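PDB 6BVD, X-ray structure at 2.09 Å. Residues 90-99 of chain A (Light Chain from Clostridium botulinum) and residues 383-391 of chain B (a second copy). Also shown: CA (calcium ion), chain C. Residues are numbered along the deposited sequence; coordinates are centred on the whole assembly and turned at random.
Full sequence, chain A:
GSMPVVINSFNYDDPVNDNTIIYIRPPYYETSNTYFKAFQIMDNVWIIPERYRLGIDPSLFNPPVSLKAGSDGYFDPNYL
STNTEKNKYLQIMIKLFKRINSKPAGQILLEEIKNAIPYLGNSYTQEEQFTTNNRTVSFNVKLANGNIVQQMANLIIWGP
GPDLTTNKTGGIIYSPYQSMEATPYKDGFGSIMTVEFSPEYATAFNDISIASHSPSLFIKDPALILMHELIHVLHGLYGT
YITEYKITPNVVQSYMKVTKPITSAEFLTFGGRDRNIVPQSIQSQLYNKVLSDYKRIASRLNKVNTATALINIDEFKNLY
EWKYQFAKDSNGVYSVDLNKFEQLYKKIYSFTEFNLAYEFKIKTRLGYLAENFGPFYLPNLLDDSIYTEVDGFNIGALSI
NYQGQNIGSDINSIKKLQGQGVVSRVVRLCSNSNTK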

ATOM      1  N   LEU A  90       8.676  11.209  -8.221  1.00 22.00           N
ATOM      2  CA  LEU A  90       7.274  11.378  -7.865  1.00 24.15           C
ATOM      3  C   LEU A  90       6.690  10.078  -7.253  1.00 22.88           C
ATOM      4  O   LEU A  90       6.001  10.127  -6.257  1.00 23.71           O
ATOM      5  N   GLN A  91       6.944   8.937  -7.877  1.00 20.97           N
ATOM      6  CA  GLN A  91       6.354   7.689  -7.356  1.00 22.44           C
ATOM      7  C   GLN A  91       6.894   7.311  -5.978  1.00 16.70           C
ATOM      8  O   GLN A  91       6.198   6.678  -5.177  1.00 19.31           O
ATOM      9  N   ILE A  92       8.158   7.608  -5.725  1.00 22.91           N
ATOM     10  CA  ILE A  92       8.731   7.305  -4.423  1.00 19.10           C
ATOM     11  C   ILE A  92       8.084   8.214  -3.394  1.00 22.95           C
ATOM     12  O   ILE A  92       7.722   7.781  -2.312  1.00 20.92           O
ATOM     13  N   MET A  93       7.914   9.489  -3.742  1.00 15.58           N
ATOM     14  CA  MET A  93       7.300  10.435  -2.828  1.00 18.92           C
ATOM     15  C   MET A  93       5.858  10.000  -2.507  1.00 19.01           C
ATOM     16  O   MET A  93       5.413  10.084  -1.356  1.00 22.78           O
ATOM     17  N   ILE A  94       5.148   9.502  -3.509  1.00 17.99           N
ATOM     18  CA  ILE A  94       3.812   8.970  -3.294  1.00 16.71           C
ATOM     19  C   ILE A  94       3.887   7.793  -2.299  1.00 15.61           C
ATOM     20  O   ILE A  94       3.121   7.676  -1.350  1.00 18.31           O
ATOM     21  N   LYS A  95       4.876   6.944  -2.500  1.00 16.91           N
ATOM     22  CA  LYS A  95       5.011   5.772  -1.602  1.00 18.73           C
ATOM     23  C   LYS A  95       5.322   6.210  -0.162  1.00 18.11           C
ATOM     24  O   LYS A  95       4.783   5.652   0.826  1.00 19.56           O
ATOM     25  N   LEU A  96       6.170   7.230  -0.023  1.00 21.94           N
ATOM     26  CA  LEU A  96       6.538   7.694   1.313  1.00 19.80           C
ATOM     27  C   LEU A  96       5.387   8.397   2.036  1.00 21.04           C
ATOM     28  O   LEU A  96       5.183   8.188   3.235  1.00 13.90           O
ATOM     29  N   PHE A  97       4.580   9.166   1.301  1.00 16.09           N
ATOM     30  CA  PHE A  97       3.418   9.773   1.914  1.00 13.53           C
ATOM     31  C   PHE A  97       2.385   8.693   2.302  1.00 17.25           C
ATOM     32  O   PHE A  97       1.778   8.807   3.369  1.00 19.15           O
ATOM     33  N   LYS A  98       2.203   7.667   1.464  1.00 19.16           N
ATOM     34  CA  LYS A  98       1.310   6.559   1.825  1.00 22.65           C
ATOM     35  C   LYS A  98       1.837   5.797   3.048  1.00 23.09           C
ATOM     36  O   LYS A  98       1.046   5.280   3.828  1.00 24.27           O
ATOM     37  N   ARG A  99       3.156   5.690   3.174  1.00 24.24           N
ATOM     38  CA  ARG A  99       3.730   5.019   4.363  1.00 26.42           C
ATOM     39  C   ARG A  99       3.398   5.857   5.616  1.00 21.58           C
ATOM     40  O   ARG A  99       2.880   5.353   6.605  1.00 18.49           O
TER
ATOM     41  N   ASP B 383       6.734  -3.498  -8.672  1.00 17.66           N
ATOM     42  CA  ASP B 383       7.204  -2.110  -8.867  1.00 21.44           C
ATOM     43  C   ASP B 383       6.044  -1.107  -8.793  1.00 24.98           C
ATOM     44  O   ASP B 383       5.167  -1.106  -9.664  1.00 26.91           O
ATOM     45  N   ASP B 384       6.028  -0.268  -7.770  1.00 27.42           N
ATOM     46  CA  ASP B 384       4.883   0.625  -7.545  1.00 24.17           C
ATOM     47  C   ASP B 384       4.777   1.728  -8.615  1.00 24.20           C
ATOM     48  O   ASP B 384       3.772   2.427  -8.639  1.00 25.84           O
ATOM     49  N   SER B 385       5.791   1.883  -9.468  1.00 21.14           N
ATOM     50  CA  SER B 385       5.698   2.864 -10.577  1.00 26.49           C
ATOM     51  C   SER B 385       4.956   2.214 -11.749  1.00 30.83           C
ATOM     52  O   SER B 385       4.633   2.878 -12.744  1.00 24.96           O
ATOM     53  N   ILE B 386       4.699   0.908 -11.633  1.00 23.41           N
ATOM     54  CA  ILE B 386       4.006   0.163 -12.678  1.00 24.38           C
ATOM     55  C   ILE B 386       2.617  -0.313 -12.235  1.00 29.96           C
ATOM     56  O   ILE B 386       1.631  -0.207 -12.982  1.00 28.45           O
ATOM     57  N   TYR B 387       2.554  -0.868 -11.022  1.00 25.32           N
ATOM     58  CA  TYR B 387       1.350  -1.529 -10.507  1.00 25.89           C
ATOM     59  C   TYR B 387       1.261  -1.295  -8.990  1.00 24.77           C
ATOM     60  O   TYR B 387       2.214  -1.612  -8.261  1.00 24.38           O
ATOM     61  N   THR B 388       0.166  -0.705  -8.515  1.00 20.67           N
ATOM     62  CA  THR B 388       0.022  -0.391  -7.094  1.00 22.81           C
ATOM     63  C   THR B 388      -1.108  -1.183  -6.480  1.00 27.51           C
ATOM     64  O   THR B 388      -1.998  -1.687  -7.202  1.00 23.38           O
ATOM     65  N   GLU B 389      -1.037  -1.335  -5.158  1.00 22.82           N
ATOM     66  CA  GLU B 389      -2.133  -1.930  -4.388  1.00 21.76           C
ATOM     67  C   GLU B 389      -3.449  -1.157  -4.656  1.00 26.66           C
ATOM     68  O   GLU B 389      -4.521  -1.750  -4.859  1.00 24.56           O
ATOM     69  N   VAL B 390      -3.356   0.169  -4.627  1.00 26.75           N
ATOM     70  CA  VAL B 390      -4.552   1.027  -4.665  1.00 24.10           C
ATOM     71  C   VAL B 390      -5.172   1.146  -6.068  1.00 27.05           C
ATOM     72  O   VAL B 390      -6.422   1.214  -6.213  1.00 30.23           O
ATOM     73  N   ASP B 391      -4.338   1.154  -7.105  1.00 24.88           N
ATOM     74  CA  ASP B 391      -4.838   1.474  -8.461  1.00 25.60           C
ATOM     75  C   ASP B 391      -4.543   0.444  -9.542  1.00 28.06           C
ATOM     76  O   ASP B 391      -4.977   0.610 -10.690  1.00 21.25           O
TER

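The chain A stretch is a single helical segment, and the residues that reach chain B, A:Gln91, A:Lys95 and A:Lys98, recur every three or four positions, so they lie along one face of the helix. Against them runs an irregular segment of chain B, held in shape by its own hydrogen bonds and by a calcium ion.

B:Asp383 directs its CA-to-CB bond away from the helix and makes no contact with it. Its chi1 is t, and its role is local: B:Asp383 OD1 accepts from B:Ser385 OG at 2.7 Å and from B:Ser385 N at 2.9 Å. A carboxylate suits this place because one oxygen can receive both a backbone NH and a hydroxyl, tying down the turn that follows.

B:Asp384 is the centre of the contact. It points toward the helix with chi1 m, and its carboxylate binds calcium through both oxygens, B:Asp384 OD1 at 2.5 Å and B:Asp384 OD2 at 2.4 Å from the calcium ion. B:Asp384 OD2 also accepts a hydrogen bond from A:Lys95 NZ at 2.7 Å, part of a salt bridge. The lysine, t at all four chi angles, is nearly fully extended, which carries its ammonium from the helix to the carboxylate. The backbone is used as well: water 1 donates to B:Asp384 O at 3.0 Å and to A:Gln91 OE1 at 2.6 Å, bridging two acceptors that could not bond to each other directly.

B:Ser385, chi1 p, points sideways. With its hydroxyl engaged by B:Asp383, it offers the helix its methylene: B:Ser385 CB lies 3.8 Å from A:Gln91 CG. The glutamine, m at chi1 and chi2, thus combines an aliphatic contact with a polar end.

B:Ile386 and B:Tyr387 are out of reach. B:Thr388, chi1 p, turns toward the helix, B:Thr388 CG2 lying 4.2 Å from A:Lys98 NZ, while B:Thr388 OG1 accepts from B:Asp391 N at 3.0 Å and steadies the chain.

B:Glu389 starts sideways, but its end comes nearer. With chi1 m and chi2 p, it chelates calcium, B:Glu389 OE1 at 2.5 Å and B:Glu389 OE2 at 2.4 Å from the calcium ion; four further ligands come from elsewhere in the structure. Water 2 donates to B:Glu389 OE1 at 2.8 Å and accepts from A:Lys98 NZ at 2.8 Å, linking the second lysine indirectly to the metal site.

B:Val390, chi1 p, points toward the helix and sets B:Val390 CG1 3.5 Å from A:Lys98 NZ. A:Lys98 points toward chain B with chi1 m, chi2 t, chi3 m and chi4 t, so unlike A:Lys95 it is bent; the valine lays a methyl group beside its end, while the ammonium finds its polar partner in water 2. B:Asp391 also points toward the helix but stops short of contact.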

ATOM      1  CB  LEU A  90       6.448  11.735  -9.086  1.00 26.67           C
ATOM      2  CG  LEU A  90       6.432  13.188  -9.529  1.00 29.53           C
ATOM      3  CD1 LEU A  90       5.356  13.367 -10.635  1.00 25.54           C
ATOM      4  CD2 LEU A  90       6.176  14.101  -8.342  1.00 27.22           C
ATOM      5  CB  GLN A  91       6.570   6.525  -8.330  1.00 25.17           C
ATOM      6  CG  GLN A  91       6.109   6.826  -9.740  1.00 32.80           C
ATOM      7  CD  GLN A  91       4.704   7.396  -9.815  1.00 31.13           C
ATOM      8  OE1 GLN A  91       3.766   6.848  -9.253  1.00 22.88           O
ATOM      9  NE2 GLN A  91       4.556   8.521 -10.544  1.00 21.50           N
ATOM     10  CB  ILE A  92      10.269   7.479  -4.468  1.00 26.24           C
ATOM     11  CG1 ILE A  92      10.843   6.439  -5.425  1.00 18.22           C
ATOM     12  CG2 ILE A  92      10.889   7.469  -3.050  1.00 17.17           C
ATOM     13  CD1 ILE A  92      12.331   6.596  -5.692  1.00 26.14           C
ATOM     14  CB  MET A  93       7.324  11.870  -3.407  1.00 15.52           C
ATOM     15  CG  MET A  93       8.719  12.435  -3.568  1.00 16.34           C
ATOM     16  SD  MET A  93       9.662  12.411  -2.039  1.00 26.90           S
ATOM     17  CE  MET A  93       8.653  13.435  -0.955  1.00 20.25           C
ATOM     18  CB  ILE A  94       3.208   8.508  -4.626  1.00 19.09           C
ATOM     19  CG1 ILE A  94       2.808   9.709  -5.493  1.00 20.89           C
ATOM     20  CG2 ILE A  94       1.977   7.677  -4.414  1.00 16.12           C
ATOM     21  CD1 ILE A  94       2.460   9.306  -6.913  1.00 16.74           C
ATOM     22  CB  LYS A  95       6.091   4.828  -2.140  1.00 12.01           C
ATOM     23  CG  LYS A  95       6.047   3.424  -1.480  1.00 18.58           C
ATOM     24  CD  LYS A  95       6.955   2.441  -2.195  1.00 16.87           C
ATOM     25  CE  LYS A  95       6.834   1.058  -1.521  1.00 18.35           C
ATOM     26  NZ  LYS A  95       7.340   0.072  -2.478  1.00 16.27           N
ATOM     27  CB  LEU A  96       7.768   8.613   1.255  1.00 20.32           C
ATOM     28  CG  LEU A  96       9.038   7.987   0.682  1.00 22.49           C
ATOM     29  CD1 LEU A  96      10.213   8.957   0.734  1.00 20.78           C
ATOM     30  CD2 LEU A  96       9.455   6.678   1.428  1.00 19.76           C
ATOM     31  CB  PHE A  97       2.787  10.838   0.999  1.00 18.49           C
ATOM     32  CG  PHE A  97       3.385  12.222   1.188  1.00 23.32           C
ATOM     33  CD1 PHE A  97       2.793  13.135   2.037  1.00 18.89           C
ATOM     34  CD2 PHE A  97       4.557  12.578   0.539  1.00 21.19           C
ATOM     35  CE1 PHE A  97       3.350  14.414   2.222  1.00 20.69           C
ATOM     36  CE2 PHE A  97       5.128  13.851   0.685  1.00 16.69           C
ATOM     37  CZ  PHE A  97       4.535  14.780   1.542  1.00 21.26           C
ATOM     38  CB  LYS A  98       1.092   5.585   0.654  1.00 26.55           C
ATOM     39  CG  LYS A  98       0.143   6.154  -0.424  1.00 26.46           C
ATOM     40  CD  LYS A  98      -0.402   5.131  -1.419  1.00 38.06           C
ATOM     41  CE  LYS A  98       0.531   4.897  -2.609  1.00 44.75           C
ATOM     42  NZ  LYS A  98      -0.026   4.069  -3.723  1.00 27.05           N
ATOM     43  CB  ARG A  99       5.246   4.826   4.167  1.00 22.61           C
ATOM     44  CG  ARG A  99       6.033   4.342   5.438  1.00 23.26           C
ATOM     45  CD  ARG A  99       7.090   3.337   5.042  1.00 13.46           C
ATOM     46  NE  ARG A  99       7.910   2.889   6.181  1.00 16.81           N
ATOM     47  CZ  ARG A  99       7.481   2.116   7.176  1.00 21.72           C
ATOM     48  NH1 ARG A  99       6.216   1.689   7.233  1.00 14.49           N
ATOM     49  NH2 ARG A  99       8.330   1.773   8.149  1.00 20.55           N
TER
ATOM     50  CB  ASP B 383       7.895  -2.001 -10.218  1.00 13.05           C
ATOM     51  CG  ASP B 383       8.608  -0.641 -10.431  1.00 26.90           C
ATOM     52  OD1 ASP B 383       8.227   0.389  -9.831  1.00 22.79           O
ATOM     53  OD2 ASP B 383       9.531  -0.610 -11.254  1.00 29.94           O
ATOM     54  CB  ASP B 384       4.951   1.278  -6.159  1.00 20.46           C
ATOM     55  CG  ASP B 384       4.425   0.360  -5.012  1.00 26.61           C
ATOM     56  OD1 ASP B 384       3.353  -0.244  -5.150  1.00 25.04           O
ATOM     57  OD2 ASP B 384       5.040   0.322  -3.928  1.00 23.36           O
ATOM     58  CB  SER B 385       7.081   3.358 -11.021  1.00 19.97           C
ATOM     59  OG  SER B 385       7.826   2.314 -11.644  1.00 28.72           O
ATOM     60  CB  ILE B 386       4.841  -1.078 -13.142  1.00 38.80           C
ATOM     61  CG1 ILE B 386       6.213  -0.676 -13.702  1.00 30.21           C
ATOM     62  CG2 ILE B 386       4.064  -1.947 -14.113  1.00 27.90           C
ATOM     63  CD1 ILE B 386       6.174   0.131 -14.967  1.00 32.77           C
ATOM     64  CB  TYR B 387       1.410  -3.023 -10.847  1.00 25.22           C
ATOM     65  CG  TYR B 387       0.195  -3.820 -10.457  1.00 23.16           C
ATOM     66  CD1 TYR B 387      -0.890  -3.932 -11.311  1.00 27.51           C
ATOM     67  CD2 TYR B 387       0.134  -4.486  -9.226  1.00 20.78           C
ATOM     68  CE1 TYR B 387      -2.017  -4.694 -10.950  1.00 29.72           C
ATOM     69  CE2 TYR B 387      -0.977  -5.234  -8.860  1.00 23.93           C
ATOM     70  CZ  TYR B 387      -2.062  -5.332  -9.715  1.00 28.33           C
ATOM     71  OH  TYR B 387      -3.182  -6.097  -9.359  1.00 24.10           O
ATOM     72  CB  THR B 388      -0.253   1.097  -6.825  1.00 28.72           C
ATOM     73  OG1 THR B 388      -1.423   1.510  -7.566  1.00 23.17           O
ATOM     74  CG2 THR B 388       0.960   1.973  -7.225  1.00 22.53           C
ATOM     75  CB  GLU B 389      -1.812  -1.918  -2.885  1.00 17.53           C
ATOM     76  CG  GLU B 389      -0.587  -2.807  -2.498  1.00 17.49           C
ATOM     77  CD  GLU B 389       0.791  -2.092  -2.574  1.00 29.80           C
ATOM     78  OE1 GLU B 389       0.862  -0.897  -3.010  1.00 24.04           O
ATOM     79  OE2 GLU B 389       1.823  -2.733  -2.181  1.00 20.60           O
ATOM     80  CB  VAL B 390      -4.214   2.451  -4.123  1.00 35.80           C
ATOM     81  CG1 VAL B 390      -3.158   3.139  -4.979  1.00 35.96           C
ATOM     82  CG2 VAL B 390      -5.452   3.321  -4.028  1.00 36.91           C
ATOM     83  CB  ASP B 391      -4.273   2.840  -8.935  1.00 29.39           C
ATOM     84  CG  ASP B 391      -4.823   4.019  -8.155  1.00 33.24           C
ATOM     85  OD1 ASP B 391      -6.019   3.943  -7.810  1.00 29.37           O
ATOM     86  OD2 ASP B 391      -4.091   5.049  -7.943  1.00 33.65           O
TER
HETATM   87 CA    CA C 501       3.381  -1.035  -2.821  1.00 21.31          CA
HETATM   88  O   HOH W   1       2.811   5.041  -7.613  1.00 27.29           O
HETATM   89  O   HOH W   2      -0.659   1.387  -3.197  1.00 22.34           O